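Long-range contacts in inorganic pyrophosphatase (Shewanella sp. AS-11, PDB 6LL8), which probably catalyses the metal-dependent hydrolysis of diphosphate to two phosphates, working on its substrate in a cleft between two domains: residues V7-P12 against I77-D82; Y70-S75 against G91-H96; T148-S153 against T254-E259; I215-V220 against L292-Q297. All coordinates share one frame; numbering follows the deposited sequence.

Interaction 1 of 4, residues V7-P12 against I77-D82. With MG (magnesium ion), chain C.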
# COMPACT_ATOMS: atom_id res chain seq x y z
N VAL A 7 7.44 5.12 -9.80
CA VAL A 7 6.90 3.76 -9.61
C VAL A 7 6.79 3.44 -8.12
O VAL A 7 7.71 3.68 -7.32
CB VAL A 7 7.71 2.74 -10.39
CG1 VAL A 7 9.12 2.68 -9.94
CG2 VAL A 7 7.09 1.36 -10.33
N GLY A 8 5.66 2.86 -7.79
CA GLY A 8 5.36 2.42 -6.43
C GLY A 8 5.73 0.99 -6.18
O GLY A 8 6.53 0.38 -6.89
N HIS A 9 5.21 0.45 -5.09
CA HIS A 9 5.66 -0.87 -4.64
C HIS A 9 5.22 -1.98 -5.56
O HIS A 9 4.18 -1.91 -6.22
CB HIS A 9 5.29 -1.15 -3.17
CG HIS A 9 3.87 -0.95 -2.74
ND1 HIS A 9 2.85 -1.83 -3.05
CD2 HIS A 9 3.32 0.01 -1.97
CE1 HIS A 9 1.72 -1.35 -2.47
NE2 HIS A 9 1.97 -0.23 -1.81
N LYS A 10 5.97 -3.09 -5.50
CA LYS A 10 5.49 -4.38 -6.00
C LYS A 10 4.09 -4.63 -5.44
O LYS A 10 3.80 -4.26 -4.31
CB LYS A 10 6.45 -5.48 -5.58
CG LYS A 10 7.73 -5.60 -6.37
CD LYS A 10 8.55 -6.81 -6.00
CE LYS A 10 9.69 -7.06 -6.96
NZ LYS A 10 10.37 -8.32 -6.54
N ILE A 11 3.28 -5.29 -6.24
CA ILE A 11 1.87 -5.55 -5.87
C ILE A 11 1.24 -4.20 -5.55
O ILE A 11 0.88 -3.85 -4.42
CB ILE A 11 1.70 -6.61 -4.77
CG1 ILE A 11 2.45 -7.88 -5.21
CG2 ILE A 11 0.21 -6.86 -4.54
CD1 ILE A 11 2.33 -9.02 -4.29
N PRO A 12 1.17 -3.32 -6.56
CA PRO A 12 0.78 -1.93 -6.29
C PRO A 12 -0.67 -1.85 -5.84
O PRO A 12 -1.54 -2.54 -6.34
CB PRO A 12 0.96 -1.26 -7.63
CG PRO A 12 0.87 -2.35 -8.65
CD PRO A 12 1.53 -3.55 -7.97
N ILE A 77 13.99 -2.63 -0.23
CA ILE A 77 14.53 -3.49 -1.30
C ILE A 77 13.48 -4.50 -1.73
O ILE A 77 13.30 -4.71 -2.93
CB ILE A 77 15.82 -4.18 -0.84
CG1 ILE A 77 16.93 -3.15 -0.72
CG2 ILE A 77 16.24 -5.31 -1.76
CD1 ILE A 77 18.19 -3.70 -0.07
N THR A 78 12.76 -5.13 -0.80
CA THR A 78 11.82 -6.21 -1.12
C THR A 78 10.61 -5.72 -1.92
O THR A 78 9.89 -6.56 -2.47
CB THR A 78 11.31 -6.92 0.14
OG1 THR A 78 10.79 -5.91 1.01
CG2 THR A 78 12.35 -7.79 0.82
N GLN A 79 10.34 -4.45 -1.96
CA GLN A 79 9.17 -3.89 -2.64
C GLN A 79 9.57 -3.08 -3.87
O GLN A 79 8.69 -2.61 -4.59
CB GLN A 79 8.35 -3.04 -1.67
CG GLN A 79 7.80 -3.89 -0.54
CD GLN A 79 7.08 -3.04 0.48
OE1 GLN A 79 6.38 -2.08 0.09
NE2 GLN A 79 7.13 -3.52 1.74
N ALA A 80 10.87 -2.91 -4.11
CA ALA A 80 11.40 -2.15 -5.25
C ALA A 80 11.56 -3.06 -6.45
O ALA A 80 11.53 -4.29 -6.34
CB ALA A 80 12.75 -1.59 -4.89
N PRO A 81 11.80 -2.49 -7.64
CA PRO A 81 12.20 -3.33 -8.76
C PRO A 81 13.39 -4.23 -8.39
O PRO A 81 14.26 -3.80 -7.66
CB PRO A 81 12.57 -2.31 -9.85
CG PRO A 81 11.76 -1.06 -9.49
CD PRO A 81 11.78 -1.05 -7.97
N ASP A 82 13.44 -5.39 -9.02
CA ASP A 82 14.50 -6.37 -8.67
C ASP A 82 15.89 -5.79 -8.97
O ASP A 82 16.84 -6.12 -8.26
CB ASP A 82 14.30 -7.66 -9.43
CG ASP A 82 13.13 -8.49 -8.96
OD1 ASP A 82 12.64 -8.23 -7.85
OD2 ASP A 82 12.81 -9.45 -9.68
MG MG C . 0.62 1.29 -0.93
O HOH W 1 10.55 -9.04 -3.44
O HOH W 2 12.31 -6.59 -5.05

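Interaction 2 of 4, residues Y70-S75 against G91-H96. With MG (magnesium ion), chain D; MG (magnesium ion), chain C; 2PN (imidodiphosphoric acid), chain I.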
# COMPACT_ATOMS: atom_id res chain seq x y z
N TYR A 70 11.96 7.50 -9.46
CA TYR A 70 11.34 8.20 -8.32
C TYR A 70 10.41 7.19 -7.70
O TYR A 70 9.39 6.79 -8.29
CB TYR A 70 10.63 9.48 -8.76
CG TYR A 70 10.58 10.53 -7.69
CD1 TYR A 70 9.96 10.30 -6.47
CD2 TYR A 70 11.13 11.78 -7.90
CE1 TYR A 70 9.95 11.27 -5.49
CE2 TYR A 70 11.10 12.78 -6.93
CZ TYR A 70 10.51 12.50 -5.71
OH TYR A 70 10.47 13.42 -4.69
N ILE A 71 10.79 6.72 -6.51
CA ILE A 71 10.07 5.68 -5.76
C ILE A 71 8.87 6.33 -5.06
O ILE A 71 9.00 7.38 -4.45
CB ILE A 71 11.01 5.03 -4.74
CG1 ILE A 71 12.19 4.33 -5.42
CG2 ILE A 71 10.26 4.12 -3.78
CD1 ILE A 71 11.88 3.06 -6.11
N VAL A 72 7.74 5.64 -5.08
CA VAL A 72 6.50 6.06 -4.39
C VAL A 72 6.10 4.97 -3.41
O VAL A 72 6.05 3.79 -3.76
CB VAL A 72 5.40 6.32 -5.43
CG1 VAL A 72 4.11 6.78 -4.78
CG2 VAL A 72 5.84 7.31 -6.48
N ASP A 73 5.73 5.38 -2.20
CA ASP A 73 4.90 4.55 -1.30
C ASP A 73 5.65 3.36 -0.71
O ASP A 73 4.98 2.44 -0.22
CB ASP A 73 3.61 4.15 -2.00
CG ASP A 73 2.50 3.55 -1.18
OD1 ASP A 73 2.21 4.05 -0.06
OD2 ASP A 73 1.88 2.62 -1.72
N HIS A 74 6.97 3.40 -0.66
CA HIS A 74 7.79 2.47 0.13
C HIS A 74 9.24 2.95 0.14
O HIS A 74 9.58 3.80 -0.67
CB HIS A 74 7.72 1.04 -0.42
CG HIS A 74 8.50 0.85 -1.66
ND1 HIS A 74 9.78 0.31 -1.63
CD2 HIS A 74 8.18 1.14 -2.93
CE1 HIS A 74 10.19 0.30 -2.90
NE2 HIS A 74 9.25 0.77 -3.73
N SER A 75 10.08 2.31 0.95
CA SER A 75 11.53 2.50 0.82
C SER A 75 12.29 1.20 1.08
O SER A 75 13.34 1.22 1.73
CB SER A 75 12.03 3.64 1.66
OG SER A 75 11.74 3.47 3.04
N GLY A 91 14.52 10.05 -6.22
CA GLY A 91 13.56 10.54 -5.23
C GLY A 91 12.81 9.42 -4.57
O GLY A 91 12.69 8.33 -5.16
N ILE A 92 12.28 9.69 -3.39
CA ILE A 92 11.32 8.84 -2.68
C ILE A 92 10.24 9.77 -2.15
O ILE A 92 10.58 10.74 -1.44
CB ILE A 92 11.94 8.04 -1.53
CG1 ILE A 92 13.11 7.18 -2.04
CG2 ILE A 92 10.88 7.20 -0.83
CD1 ILE A 92 13.88 6.50 -0.92
N VAL A 93 8.99 9.46 -2.40
CA VAL A 93 7.84 10.11 -1.73
C VAL A 93 7.07 9.01 -1.03
O VAL A 93 6.68 8.02 -1.67
CB VAL A 93 6.98 10.95 -2.69
CG1 VAL A 93 6.45 10.17 -3.88
CG2 VAL A 93 5.87 11.61 -1.92
N ASP A 94 6.87 9.13 0.28
CA ASP A 94 6.37 7.98 1.04
C ASP A 94 5.86 8.41 2.40
O ASP A 94 6.02 9.55 2.82
CB ASP A 94 7.47 6.92 1.16
CG ASP A 94 7.01 5.58 1.69
OD1 ASP A 94 5.79 5.26 1.52
OD2 ASP A 94 7.84 4.84 2.23
N HIS A 95 5.31 7.43 3.11
CA HIS A 95 4.73 7.57 4.46
C HIS A 95 4.94 6.29 5.28
O HIS A 95 4.19 6.03 6.21
CB HIS A 95 3.27 7.98 4.38
CG HIS A 95 2.33 6.99 3.73
ND1 HIS A 95 1.09 6.77 4.25
CD2 HIS A 95 2.40 6.25 2.60
CE1 HIS A 95 0.45 5.91 3.44
NE2 HIS A 95 1.20 5.58 2.42
N HIS A 96 5.95 5.49 4.92
CA HIS A 96 6.34 4.28 5.65
C HIS A 96 7.59 4.51 6.48
O HIS A 96 8.28 5.54 6.33
CB HIS A 96 6.58 3.11 4.68
CG HIS A 96 5.33 2.59 4.06
ND1 HIS A 96 4.77 3.15 2.91
CD2 HIS A 96 4.52 1.55 4.40
CE1 HIS A 96 3.66 2.48 2.62
NE2 HIS A 96 3.49 1.49 3.50
MG MG D . 0.28 4.24 0.87
MG MG C . 0.62 1.29 -0.93
P1 2PN I . 0.16 1.33 2.15
O1 2PN I . 0.98 0.85 0.96
O2 2PN I . -1.29 0.94 2.05
O3 2PN I . 0.34 2.83 2.35
N1 2PN I . 0.79 0.60 3.48
P2 2PN I . 0.27 -0.57 4.52
O4 2PN I . 1.41 -1.57 4.56
O5 2PN I . -0.99 -1.19 3.95
O6 2PN I . 0.03 0.08 5.86
O HOH W 3 10.03 5.47 3.67

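Interaction 3 of 4, residues T148-S153 against T254-E259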
# COMPACT_ATOMS: atom_id res chain seq x y z
N THR A 148 -6.42 5.82 4.14
CA THR A 148 -6.88 6.21 5.47
C THR A 148 -8.13 5.45 5.90
O THR A 148 -8.62 5.70 7.00
CB THR A 148 -7.14 7.69 5.58
OG1 THR A 148 -8.26 8.08 4.81
CG2 THR A 148 -5.92 8.53 5.28
N VAL A 149 -8.64 4.56 5.07
CA VAL A 149 -9.86 3.80 5.40
C VAL A 149 -10.98 4.80 5.74
O VAL A 149 -11.63 4.74 6.80
CB VAL A 149 -9.65 2.71 6.46
CG1 VAL A 149 -10.87 1.79 6.53
CG2 VAL A 149 -8.39 1.91 6.17
N ILE A 150 -11.21 5.73 4.84
CA ILE A 150 -12.28 6.74 5.02
C ILE A 150 -12.07 7.45 6.36
O ILE A 150 -13.03 7.72 7.11
CB ILE A 150 -13.70 6.16 4.89
CG1 ILE A 150 -13.81 4.96 3.94
CG2 ILE A 150 -14.65 7.28 4.47
CD1 ILE A 150 -15.19 4.29 3.90
N PHE A 151 -10.82 7.77 6.64
CA PHE A 151 -10.38 8.53 7.84
C PHE A 151 -10.42 7.67 9.11
O PHE A 151 -10.11 8.21 10.19
CB PHE A 151 -11.12 9.84 8.05
CG PHE A 151 -11.25 10.73 6.85
CD1 PHE A 151 -10.27 10.82 5.87
CD2 PHE A 151 -12.31 11.61 6.79
CE1 PHE A 151 -10.40 11.72 4.84
CE2 PHE A 151 -12.42 12.52 5.75
CZ PHE A 151 -11.47 12.56 4.77
N LYS A 152 -10.76 6.40 9.03
CA LYS A 152 -10.85 5.55 10.24
C LYS A 152 -9.48 5.05 10.69
O LYS A 152 -9.30 4.72 11.86
CB LYS A 152 -11.72 4.32 9.96
CG LYS A 152 -13.17 4.61 9.61
CD LYS A 152 -13.91 3.36 9.11
CE LYS A 152 -15.38 3.60 8.78
NZ LYS A 152 -16.15 2.41 9.14
N SER A 153 -8.55 4.90 9.78
CA SER A 153 -7.24 4.32 10.12
C SER A 153 -6.51 5.24 11.09
O SER A 153 -6.52 6.46 10.89
CB SER A 153 -6.42 4.10 8.90
OG SER A 153 -5.18 3.50 9.25
N THR A 254 -9.31 -7.84 7.54
CA THR A 254 -9.56 -6.56 8.22
C THR A 254 -10.99 -6.12 7.94
O THR A 254 -11.37 -5.92 6.80
CB THR A 254 -8.57 -5.51 7.76
OG1 THR A 254 -7.25 -5.96 8.08
CG2 THR A 254 -8.85 -4.17 8.38
N ASP A 255 -11.77 -5.97 9.02
CA ASP A 255 -13.16 -5.50 8.94
C ASP A 255 -13.15 -4.01 9.22
O ASP A 255 -12.82 -3.59 10.34
CB ASP A 255 -13.98 -6.29 9.95
CG ASP A 255 -15.46 -5.99 9.91
OD1 ASP A 255 -15.79 -4.80 9.85
OD2 ASP A 255 -16.26 -6.99 9.87
N ILE A 256 -13.47 -3.22 8.21
CA ILE A 256 -13.37 -1.75 8.34
C ILE A 256 -14.53 -1.17 9.13
O ILE A 256 -14.43 -0.01 9.52
CB ILE A 256 -13.20 -1.06 7.00
CG1 ILE A 256 -14.46 -1.07 6.15
CG2 ILE A 256 -11.98 -1.60 6.27
CD1 ILE A 256 -14.67 0.16 5.33
N MET A 257 -15.56 -1.94 9.39
CA MET A 257 -16.68 -1.43 10.21
C MET A 257 -16.45 -1.81 11.68
O MET A 257 -16.65 -0.92 12.51
CB MET A 257 -18.03 -1.91 9.65
CG MET A 257 -18.19 -1.64 8.12
SD MET A 257 -18.15 0.12 7.57
CE MET A 257 -19.64 0.69 8.39
N LYS A 258 -16.04 -3.03 12.01
CA LYS A 258 -15.61 -3.42 13.38
C LYS A 258 -14.33 -2.68 13.76
O LYS A 258 -13.98 -2.60 14.94
CB LYS A 258 -15.30 -4.93 13.49
CG LYS A 258 -16.49 -5.87 13.34
CD LYS A 258 -16.07 -7.35 13.27
CE LYS A 258 -17.24 -8.27 13.01
NZ LYS A 258 -18.07 -7.81 11.87
N GLU A 259 -13.57 -2.28 12.75
CA GLU A 259 -12.24 -1.67 12.91
C GLU A 259 -11.32 -2.62 13.67
O GLU A 259 -10.67 -2.23 14.66
CB GLU A 259 -12.32 -0.30 13.58
CG GLU A 259 -13.17 0.68 12.79
CD GLU A 259 -13.19 2.11 13.26
OE1 GLU A 259 -12.36 2.45 14.10
OE2 GLU A 259 -14.11 2.84 12.86
O HOH W 4 -11.28 4.89 13.76
O HOH W 5 -16.32 1.89 11.55

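Interaction 4 of 4, residues I215-V220 against L292-Q297. With 2PN (imidodiphosphoric acid), chain I.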
# COMPACT_ATOMS: atom_id res chain seq x y z
N ILE A 215 3.38 -10.39 4.53
CA ILE A 215 2.13 -9.95 5.18
C ILE A 215 1.14 -9.53 4.10
O ILE A 215 1.42 -8.56 3.37
CB ILE A 215 2.38 -8.79 6.15
CG1 ILE A 215 3.54 -9.08 7.10
CG2 ILE A 215 1.08 -8.46 6.87
CD1 ILE A 215 3.85 -7.98 8.09
N GLY A 216 0.02 -10.21 4.03
CA GLY A 216 -1.09 -9.80 3.19
C GLY A 216 -2.16 -9.13 4.01
O GLY A 216 -2.21 -9.26 5.25
N GLN A 217 -3.03 -8.42 3.33
CA GLN A 217 -4.19 -7.78 3.97
C GLN A 217 -5.37 -7.81 3.02
O GLN A 217 -5.19 -7.58 1.81
CB GLN A 217 -3.86 -6.36 4.39
CG GLN A 217 -5.02 -5.69 5.14
CD GLN A 217 -4.66 -4.41 5.84
OE1 GLN A 217 -3.81 -3.67 5.36
NE2 GLN A 217 -5.26 -4.15 6.99
N LEU A 218 -6.54 -8.08 3.56
CA LEU A 218 -7.81 -8.01 2.84
C LEU A 218 -8.76 -7.17 3.67
O LEU A 218 -9.36 -7.66 4.64
CB LEU A 218 -8.37 -9.39 2.57
CG LEU A 218 -7.53 -10.23 1.63
CD1 LEU A 218 -7.86 -11.71 1.77
CD2 LEU A 218 -7.69 -9.76 0.19
N GLU A 219 -8.94 -5.92 3.29
CA GLU A 219 -9.89 -5.00 3.93
C GLU A 219 -11.26 -5.16 3.29
O GLU A 219 -11.39 -5.10 2.06
CB GLU A 219 -9.45 -3.55 3.72
CG GLU A 219 -8.13 -3.15 4.35
CD GLU A 219 -7.57 -1.93 3.62
OE1 GLU A 219 -7.40 -2.02 2.37
OE2 GLU A 219 -7.36 -0.91 4.26
N VAL A 220 -12.24 -5.39 4.13
CA VAL A 220 -13.63 -5.62 3.68
C VAL A 220 -14.59 -4.96 4.64
O VAL A 220 -14.22 -4.59 5.76
CB VAL A 220 -13.92 -7.13 3.56
CG1 VAL A 220 -13.01 -7.83 2.58
CG2 VAL A 220 -13.87 -7.80 4.91
N LEU A 292 -6.27 -1.77 12.07
CA LEU A 292 -6.56 -1.46 10.65
C LEU A 292 -5.27 -1.36 9.84
O LEU A 292 -5.31 -1.66 8.64
CB LEU A 292 -7.35 -0.15 10.51
CG LEU A 292 -8.80 -0.19 10.99
CD1 LEU A 292 -9.39 1.22 11.01
CD2 LEU A 292 -9.65 -1.11 10.13
N SER A 293 -4.22 -0.79 10.41
CA SER A 293 -3.04 -0.33 9.66
C SER A 293 -1.87 -1.31 9.76
O SER A 293 -1.35 -1.55 10.87
CB SER A 293 -2.59 0.98 10.21
OG SER A 293 -1.33 1.36 9.67
N ARG A 294 -1.41 -1.81 8.63
CA ARG A 294 -0.21 -2.65 8.62
C ARG A 294 1.01 -1.82 9.00
O ARG A 294 1.79 -2.21 9.89
CB ARG A 294 -0.10 -3.34 7.26
CG ARG A 294 1.15 -4.19 7.07
CD ARG A 294 1.12 -5.06 5.83
NE ARG A 294 0.79 -4.28 4.66
CZ ARG A 294 0.16 -4.72 3.58
NH1 ARG A 294 0.02 -6.02 3.34
NH2 ARG A 294 -0.33 -3.85 2.72
N LYS A 295 1.21 -0.65 8.38
CA LYS A 295 2.45 0.12 8.64
C LYS A 295 2.52 0.59 10.10
O LYS A 295 3.63 0.71 10.60
CB LYS A 295 2.60 1.33 7.70
CG LYS A 295 1.64 2.47 7.97
CD LYS A 295 1.93 3.74 7.14
CE LYS A 295 1.86 3.56 5.64
NZ LYS A 295 0.52 3.11 5.19
N LYS A 296 1.39 0.86 10.75
CA LYS A 296 1.44 1.50 12.08
C LYS A 296 1.20 0.50 13.20
O LYS A 296 1.77 0.64 14.28
CB LYS A 296 0.47 2.66 12.15
CG LYS A 296 0.53 3.51 13.38
CD LYS A 296 -0.34 4.74 13.28
CE LYS A 296 -0.45 5.54 14.56
NZ LYS A 296 0.85 6.08 14.97
N GLN A 297 0.35 -0.49 12.98
CA GLN A 297 -0.13 -1.38 14.05
C GLN A 297 0.40 -2.79 13.93
O GLN A 297 0.23 -3.56 14.87
CB GLN A 297 -1.65 -1.38 14.12
CG GLN A 297 -2.24 0.00 14.44
CD GLN A 297 -3.73 -0.03 14.34
OE1 GLN A 297 -4.30 -0.12 13.25
NE2 GLN A 297 -4.40 0.00 15.48
P1 2PN I . 0.16 1.33 2.15
O1 2PN I . 0.98 0.85 0.96
O2 2PN I . -1.29 0.94 2.05
O3 2PN I . 0.34 2.83 2.35
N1 2PN I . 0.79 0.60 3.48
P2 2PN I . 0.27 -0.57 4.52
O4 2PN I . 1.41 -1.57 4.56
O5 2PN I . -0.99 -1.19 3.95
O6 2PN I . 0.03 0.08 5.86
O HOH W 6 -2.76 -1.32 6.19
O HOH W 7 -5.64 -0.06 6.37

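Interaction 1 of 4, residues V7-P12 against I77-D82
Lys-10 and Gln-79 bring the two backbones to within 5.0 Å, CA to CA, and Lys-10 N gives a nearly straight bond to Gln-79 O (2.9 Å, 168°), which ties the loop after strand 4-7 to a short 3-10 turn. The same oxygen takes a CA-H...O contact from His-9. Lys-10 CG stands anti to its carbonyl carbon (chi1 -77°), and beyond it the extended chain passes the carbonyls of Thr-78, Gln-79 and Ala-80. Its NZ reaches Asp-82 OD1 at 2.6 Å, a salt bridge on the syn side of the carboxylate, the two side chains crossing at about a right angle. One water links Lys-10 NZ to Thr-78 O; a second sits between NZ and Ala-80 O. The His-9 side chain runs beside that of Gln-79, both pointing the same way. His-9 CB lies 3.6 Å from Gln-79 OE1, and ring and amide planes stand 88° apart. His-9 ND1 donates to Lys-10 O at 2.9 Å, which helps fix the ring's rotation and leaves NE2 to bind a magnesium ion at 2.2 Å. Asp-13 and Asp-73 share that ion: this is one metal site of the DHH-domain active centre, built on the loop after its first strand.

Interaction 2 of 4, residues Y70-S75 against G91-H96
Gly-91 offers Tyr-70 a flat hollow: with no CB to hold the ring off, the phenol lies face down on the glycine, whose CA sits 3.5 Å from the ring centroid, a CH-pi contact. Tyr-70 OH goes on to Glu-108. On the same face of the sheet, Val-93 CG1 is the bump that fills the notch between the Tyr-70 rim and Val-72, 4.0 Å from Tyr-70 CE1 and 3.9 Å from Val-72 CG2. On the opposite face, Ile-71 CB meets Ile-92 CG1 at 4.0 Å, and Ile-92 CG2 tucks under His-74 O at 3.6 Å. The parallel strands, 14° apart, are laced by Ile-71 N to Gly-91 O, Val-93 N to Ile-71 O and Asp-73 N to Val-93 O. Asp-94, last in its strand, pushes its carboxylate against the bend at Asp-73 and His-74. Its OD1 accepts from His-95 N and, through its syn lone pair, from His-96 ND1 (2.7 Å, 179°), which sets His-96 NE2 to take the N1 proton of imidodiphosphate at 2.8 Å. Asp-73, whose OD2 also bonds to Ser-16 OG, spans two magnesium ions, one on each oxygen; His-95, its ND1 tied to Val-114 O, joins through NE2 on the ion of OD1, ring and carboxylate nearly coplanar. Metals and substrate analogue at the C-terminal ends of parallel strands mark the active site of the DHH domain.

Interaction 3 of 4, residues T148-S153 against T254-E259
Lys-152 NZ is the polar atom on which this contact turns. It donates to Ile-256 O at 3.0 Å, coming from above the carbonyl plane, 37° out of it. A water also lies against NZ, near Met-257 O and Glu-259 OE2, though so close to the nitrogen that its exact place is doubtful. Glu-259 crosses the lysine at about a right angle: its OE2 is 3.8 Å from Lys-152 CD but 4.3 Å from NZ, so the opposite charges are near without forming a salt bridge. A second water joins the same two residues, giving one bond to Lys-152 O and one to Glu-259 OE1, each 2.7 Å long. An alanine in place of Lys-152 would probably leave Ile-256 O without this donor and Glu-259 without the positive charge beside it.

The lysine closes a type I' turn, Val-149 to Lys-152, which starts at the positive-phi residue of the Schellman motif ending helix 134-147, and Lys-152 N bonds back to Val-149 O. Facing it, the chain leaving strand 248-255 is turned by an Asx motif, in which Asp-255 OD1 accepts from both Met-257 N and Lys-258 N. The turn thus meets the C-terminal end of the middle strand of the DHHA2 sheet.

Below the polar layer Val-149 CG1, anti to its backbone N (chi1 -168°), presses on Ile-256 CG2 at 3.6 Å, the two side chains crossing obliquely. Ile-150 CD1 touches Ile-256 CD1 more loosely, at 4.4 Å. Phe-184 of helix 176-187 packs against all three of these aliphatic side chains.

Interaction 4 of 4, residues I215-V220 against L292-Q297
At the start of helix 294-307, in the pocket for imidodiphosphate, Arg-294 reaches across to Ile-215 and Gln-217 on strand 211-220. Its CD slides past Ile-215 CG2 at 3.6 Å, and a bend at chi3 (51°) turns NE toward the ligand. There NE gives an almost straight bond to O4 of imidodiphosphate (2.8 Å, 174°), while NH2 reaches O5 at 3.0 Å and also pairs with Asp-202. NH1 meets Ile-215 O near the guanidinium plane at 2.9 Å, a badly bent, weak bond. Gln-217 CB lies over one face of the guanidinium, near NH1, while its edge is held by the ligand and Ile-215 O. An alanine in place of Arg-294 would probably leave the O4 and O5 side of the ligand short of positive charge and Asp-202 without its mate.

Gln-217 CG is anti to the backbone N (chi1 -177°) and the chain runs extended beyond it; from there NE2 donates to Leu-292 O at 3.0 Å and also binds Thr-254 OG1. Its OE1 faces a water that accepts from Arg-294 N and lies next to O5 of the ligand, a second-shell link from strand to substrate analogue.

Ser-293 is the N-cap, its OG accepting from Lys-296 N. Just past it Lys-295 binds ligand O6 through its backbone N, at 2.9 Å, as well as through NZ, which also donates to O3. A phosphoryl group gripped by a helix N-terminus and basic side chains belongs to the DHHA2 half of the active site, consistent with substrate binding across two domains in family II pyrophosphatases.

Overall arrangement
Interactions 2 and 4 are buried; 1 and 3 are only partly so, each with a lysine reaching into water-linked polar groups, a salt bridge to Asp-82 in the first and a backbone carbonyl in the other. Interactions 1 and 2 belong to the DHH domain: they share a magnesium ion through His-9 and Asp-73, and Val-7 bonds to the strand of Tyr-70 and Val-72. Interactions 3 and 4 meet on neighbouring strands of the DHHA2 sheet, where Val-220 pairs with Thr-254 and Ile-256. Across the cleft, interactions 2 and 4 touch through Lys-295 against His-95 and His-96 and hold the same ligand, carboxylates and histidines with metals on one side, arginine and lysine on the other.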